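Local coordinates for protein glutathione S-transferase 2 (Heligmosomoides polygyrus, PDB 1TW9) that probably catalyses the transfer of glutathione onto electrophilic substrates RX, giving an S-substituted glutathione with release of a halide anion, at residues A78-T81 against P82-A86; V124-P127 against A128-K131. All blocks are in the same frame, centred on the assembly; numbering follows the deposited sequence.

Contact 1 of 2, residues A78-T81 against P82-A86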
loop_
_atom_site.group_PDB
_atom_site.type_symbol
_atom_site.label_atom_id
_atom_site.label_comp_id
_atom_site.label_asym_id
_atom_site.label_seq_id
_atom_site.Cartn_x
_atom_site.Cartn_y
_atom_site.Cartn_z
ATOM N N ALA A 78 11.217 -6.745 -6.780
ATOM C CA ALA A 78 10.526 -6.607 -5.436
ATOM C C ALA A 78 11.271 -7.353 -4.331
ATOM O O ALA A 78 10.648 -7.819 -3.399
ATOM C CB ALA A 78 9.167 -7.054 -5.523
ATOM N N GLY A 79 12.581 -7.335 -4.364
ATOM C CA GLY A 79 13.376 -7.921 -3.339
ATOM C C GLY A 79 13.618 -9.395 -3.547
ATOM O O GLY A 79 12.976 -10.039 -4.395
ATOM N N ALA A 80 14.582 -9.918 -2.798
ATOM C CA ALA A 80 15.027 -11.305 -2.925
ATOM C C ALA A 80 14.371 -12.309 -2.034
ATOM O O ALA A 80 14.419 -13.494 -2.292
ATOM C CB ALA A 80 16.536 -11.374 -2.799
ATOM N N THR A 81 13.760 -11.832 -0.928
ATOM C CA THR A 81 13.102 -12.659 0.001
ATOM C C THR A 81 11.761 -12.017 0.375
ATOM O O THR A 81 11.576 -10.775 0.170
ATOM C CB THR A 81 13.935 -12.773 1.298
ATOM O OG1 THR A 81 14.017 -11.482 1.958
ATOM C CG2 THR A 81 15.365 -13.199 1.037
ATOM N N PRO A 82 10.883 -12.791 1.021
ATOM C CA PRO A 82 9.626 -12.255 1.491
ATOM C C PRO A 82 9.806 -11.048 2.445
ATOM O O PRO A 82 9.078 -10.028 2.322
ATOM C CB PRO A 82 9.013 -13.435 2.246
ATOM C CG PRO A 82 9.504 -14.615 1.513
ATOM C CD PRO A 82 10.926 -14.270 1.146
ATOM N N PHE A 83 10.796 -11.119 3.284
ATOM C CA PHE A 83 11.053 -9.977 4.210
ATOM C C PHE A 83 11.548 -8.745 3.426
ATOM O O PHE A 83 11.158 -7.604 3.731
ATOM C CB PHE A 83 11.960 -10.352 5.341
ATOM C CG PHE A 83 11.890 -9.413 6.490
ATOM C CD1 PHE A 83 10.897 -9.490 7.452
ATOM C CD2 PHE A 83 12.838 -8.420 6.635
ATOM C CE1 PHE A 83 10.833 -8.610 8.550
ATOM C CE2 PHE A 83 12.823 -7.559 7.773
ATOM C CZ PHE A 83 11.787 -7.637 8.712
ATOM N N GLU A 84 12.457 -8.928 2.470
ATOM C CA GLU A 84 12.886 -7.791 1.659
ATOM C C GLU A 84 11.696 -7.137 0.990
ATOM O O GLU A 84 11.600 -5.891 0.912
ATOM C CB GLU A 84 13.955 -8.148 0.632
ATOM C CG GLU A 84 15.312 -8.438 1.193
ATOM C CD GLU A 84 16.423 -8.465 0.181
ATOM O OE1 GLU A 84 16.148 -8.327 -1.032
ATOM O OE2 GLU A 84 17.618 -8.611 0.590
ATOM N N SER A 85 10.779 -7.947 0.460
ATOM C CA SER A 85 9.691 -7.402 -0.247
ATOM C C SER A 85 8.774 -6.589 0.680
ATOM O O SER A 85 8.303 -5.471 0.309
ATOM C CB SER A 85 8.872 -8.507 -0.926
ATOM O OG SER A 85 7.840 -8.029 -1.735
ATOM N N ALA A 86 8.686 -7.034 1.909
ATOM C CA ALA A 86 7.898 -6.346 2.949
ATOM C C ALA A 86 8.601 -5.019 3.327
ATOM O O ALA A 86 7.936 -4.012 3.534
ATOM C CB ALA A 86 7.725 -7.202 4.145
#
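T81 sets OG1 between its own backbone N and carbonyl carbon (chi1 65°), while E84 turns CG to the side of its backbone N, anti to its carbonyl carbon (chi1 -71°), and then runs out extended; these torsions bring the T81 hydroxyl to the E84 amide and turn the E84 chain toward the loop, the two side chains crossing at a slant. The T81 hydroxyl oxygen accepts the amide hydrogen of the glutamate: E84 N lies 3.0 Å from T81 OG1, and the N-H...O angle of 168° is nearly straight. The E84 carboxylate reaches back along the incoming loop, where OE1 takes the amide of A80 at an A80 N to E84 OE1 distance of 2.8 Å. That donor arrives from above the carboxylate plane, and OE1 also lies 3.5 Å from A80 CB. Since T81 is the N-cap and E84 stands three positions on, this resembles a capping box, but the returning bond goes to A80 N, one residue before the N-cap, so the classical definition is not met. P82 fills the first helical position, and the helical backbone bond S85 N to T81 O, 3.0 Å, closes the turn. Cutting E84 back to alanine is likely to leave the A80 amide without this acceptor and the end of the loop freer to move. G79 has backbone angles that call for glycine, and a CB there would clash with E84 CB. A78 O lies 3.1 Å from S85 CB, and S85 OG is hydrogen-bonded to K73 NZ on helix 64-75. F83 packs on Q60 of the second subunit.

Contact 2 of 2, residues V124-P127 against A128-K131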
loop_
_atom_site.group_PDB
_atom_site.type_symbol
_atom_site.label_atom_id
_atom_site.label_comp_id
_atom_site.label_asym_id
_atom_site.label_seq_id
_atom_site.Cartn_x
_atom_site.Cartn_y
_atom_site.Cartn_z
ATOM N N VAL A 124 5.429 23.531 4.303
ATOM C CA VAL A 124 5.094 22.114 4.302
ATOM C C VAL A 124 6.179 21.253 3.642
ATOM O O VAL A 124 6.599 20.249 4.225
ATOM C CB VAL A 124 3.652 21.820 3.722
ATOM C CG1 VAL A 124 2.686 22.973 3.991
ATOM C CG2 VAL A 124 3.676 21.463 2.246
ATOM N N LEU A 125 6.654 21.650 2.463
ATOM C CA LEU A 125 7.548 20.785 1.684
ATOM C C LEU A 125 8.808 20.445 2.474
ATOM O O LEU A 125 9.138 19.274 2.692
ATOM C CB LEU A 125 7.955 21.476 0.380
ATOM C CG LEU A 125 8.335 20.631 -0.821
ATOM C CD1 LEU A 125 9.559 21.213 -1.515
ATOM C CD2 LEU A 125 8.503 19.186 -0.508
ATOM N N LEU A 126 9.531 21.482 2.878
ATOM C CA LEU A 126 10.863 21.308 3.462
ATOM C C LEU A 126 10.833 20.579 4.820
ATOM O O LEU A 126 11.637 19.672 5.015
ATOM C CB LEU A 126 11.655 22.629 3.461
ATOM C CG LEU A 126 11.938 23.129 2.015
ATOM C CD1 LEU A 126 12.623 24.472 2.025
ATOM C CD2 LEU A 126 12.741 22.142 1.108
ATOM N N PRO A 127 9.929 20.926 5.747
ATOM C CA PRO A 127 9.709 20.105 6.968
ATOM C C PRO A 127 9.369 18.642 6.704
ATOM O O PRO A 127 9.905 17.723 7.369
ATOM C CB PRO A 127 8.480 20.759 7.611
ATOM C CG PRO A 127 8.487 22.138 7.119
ATOM C CD PRO A 127 9.124 22.161 5.762
ATOM N N ALA A 128 8.452 18.439 5.751
ATOM C CA ALA A 128 8.019 17.093 5.398
ATOM C C ALA A 128 9.194 16.352 4.889
ATOM O O ALA A 128 9.390 15.170 5.270
ATOM C CB ALA A 128 6.910 17.135 4.360
ATOM N N ARG A 129 9.983 16.998 4.025
ATOM C CA ARG A 129 11.064 16.258 3.429
ATOM C C ARG A 129 12.199 15.993 4.408
ATOM O O ARG A 129 12.814 14.941 4.352
ATOM C CB ARG A 129 11.483 16.872 2.089
ATOM C CG ARG A 129 12.344 18.028 2.159
ATOM C CD ARG A 129 13.801 17.728 2.532
ATOM N NE ARG A 129 14.716 18.767 2.030
ATOM C CZ ARG A 129 15.080 19.848 2.666
ATOM N NH1 ARG A 129 14.553 20.204 3.827
ATOM N NH2 ARG A 129 15.948 20.672 2.097
ATOM N N THR A 130 12.439 16.881 5.387
ATOM C CA THR A 130 13.436 16.557 6.403
ATOM C C THR A 130 13.128 15.245 7.165
ATOM O O THR A 130 14.020 14.397 7.380
ATOM C CB THR A 130 13.530 17.718 7.393
ATOM O OG1 THR A 130 14.013 18.894 6.716
ATOM C CG2 THR A 130 14.558 17.505 8.581
ATOM N N LYS A 131 11.871 15.084 7.578
ATOM C CA LYS A 131 11.442 13.896 8.257
ATOM C C LYS A 131 11.550 12.658 7.359
ATOM O O LYS A 131 12.228 11.692 7.719
ATOM C CB LYS A 131 10.009 14.052 8.717
ATOM C CG LYS A 131 9.547 12.880 9.581
ATOM C CD LYS A 131 8.310 13.250 10.420
ATOM C CE LYS A 131 7.123 13.683 9.547
ATOM N NZ LYS A 131 5.769 13.786 10.248
#
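L126 and R129, three residues apart on helix 119-142, run side by side in the same direction, and their contact has both an apolar and a polar part. The apolar part is methyl over cation: L126 CD2 sits above the middle of one guanidinium face, 3.6 Å from R129 CZ. To get there the arginine puts CG between its backbone N and carbonyl carbon (chi1 80°) and bends again at chi2, which folds the chain back over the preceding turn and brings R129 CG within 3.4 Å of L126 O.

Among the polar contacts, L126 O accepts from both T130 N and R129 NH1, which reach it from opposite faces of its plane. T130 N gives the ordinary helical bond at 2.9 Å from L126 O, whereas R129 NH1 comes in at 3.2 Å from L126 O with an N-H...O angle of 143° and well off the C=O direction, a less favourable geometry. The other two guanidinium nitrogens are held outside: NE by Y174 O and NH2 by E173 O. The group is therefore gripped at all three nitrogens by backbone carbonyls, which would fix its rotation.

The remaining backbone bonds are regular, as R129 N to L125 O at 2.8 Å illustrates; K131 N to P127 O is longer, at 3.3 Å.

The ionic contact is a salt bridge from K131 NZ to E101.

P127 has no N-H to give to the turn before it, and the helix kinks there. This is a proline-kinked helix of the all-helical C-terminal domain of glutathione transferases, with an arginine tying it to the 173-174 loop.

Contacts 1 and 2 occur in series along the chain and do not touch: their centres are 28 Å apart and their nearest atoms about 17 Å. Contact 1 caps the start of helix 82-101, after the thioredoxin-like part; contact 2 lies on the next helix, 119-142. The two are related through helix 82-101, since E101 at its far end takes the salt bridge from K131, although residues 103-117 between the helices in sequence are not modelled. Both are peripheral, with centres 17 and 19 Å from the chain centre. Contact 1 adjoins the second subunit, whereas contact 2 touches no other chain. This apo form holds no glutathione, so neither contact can be tied to a bound ligand.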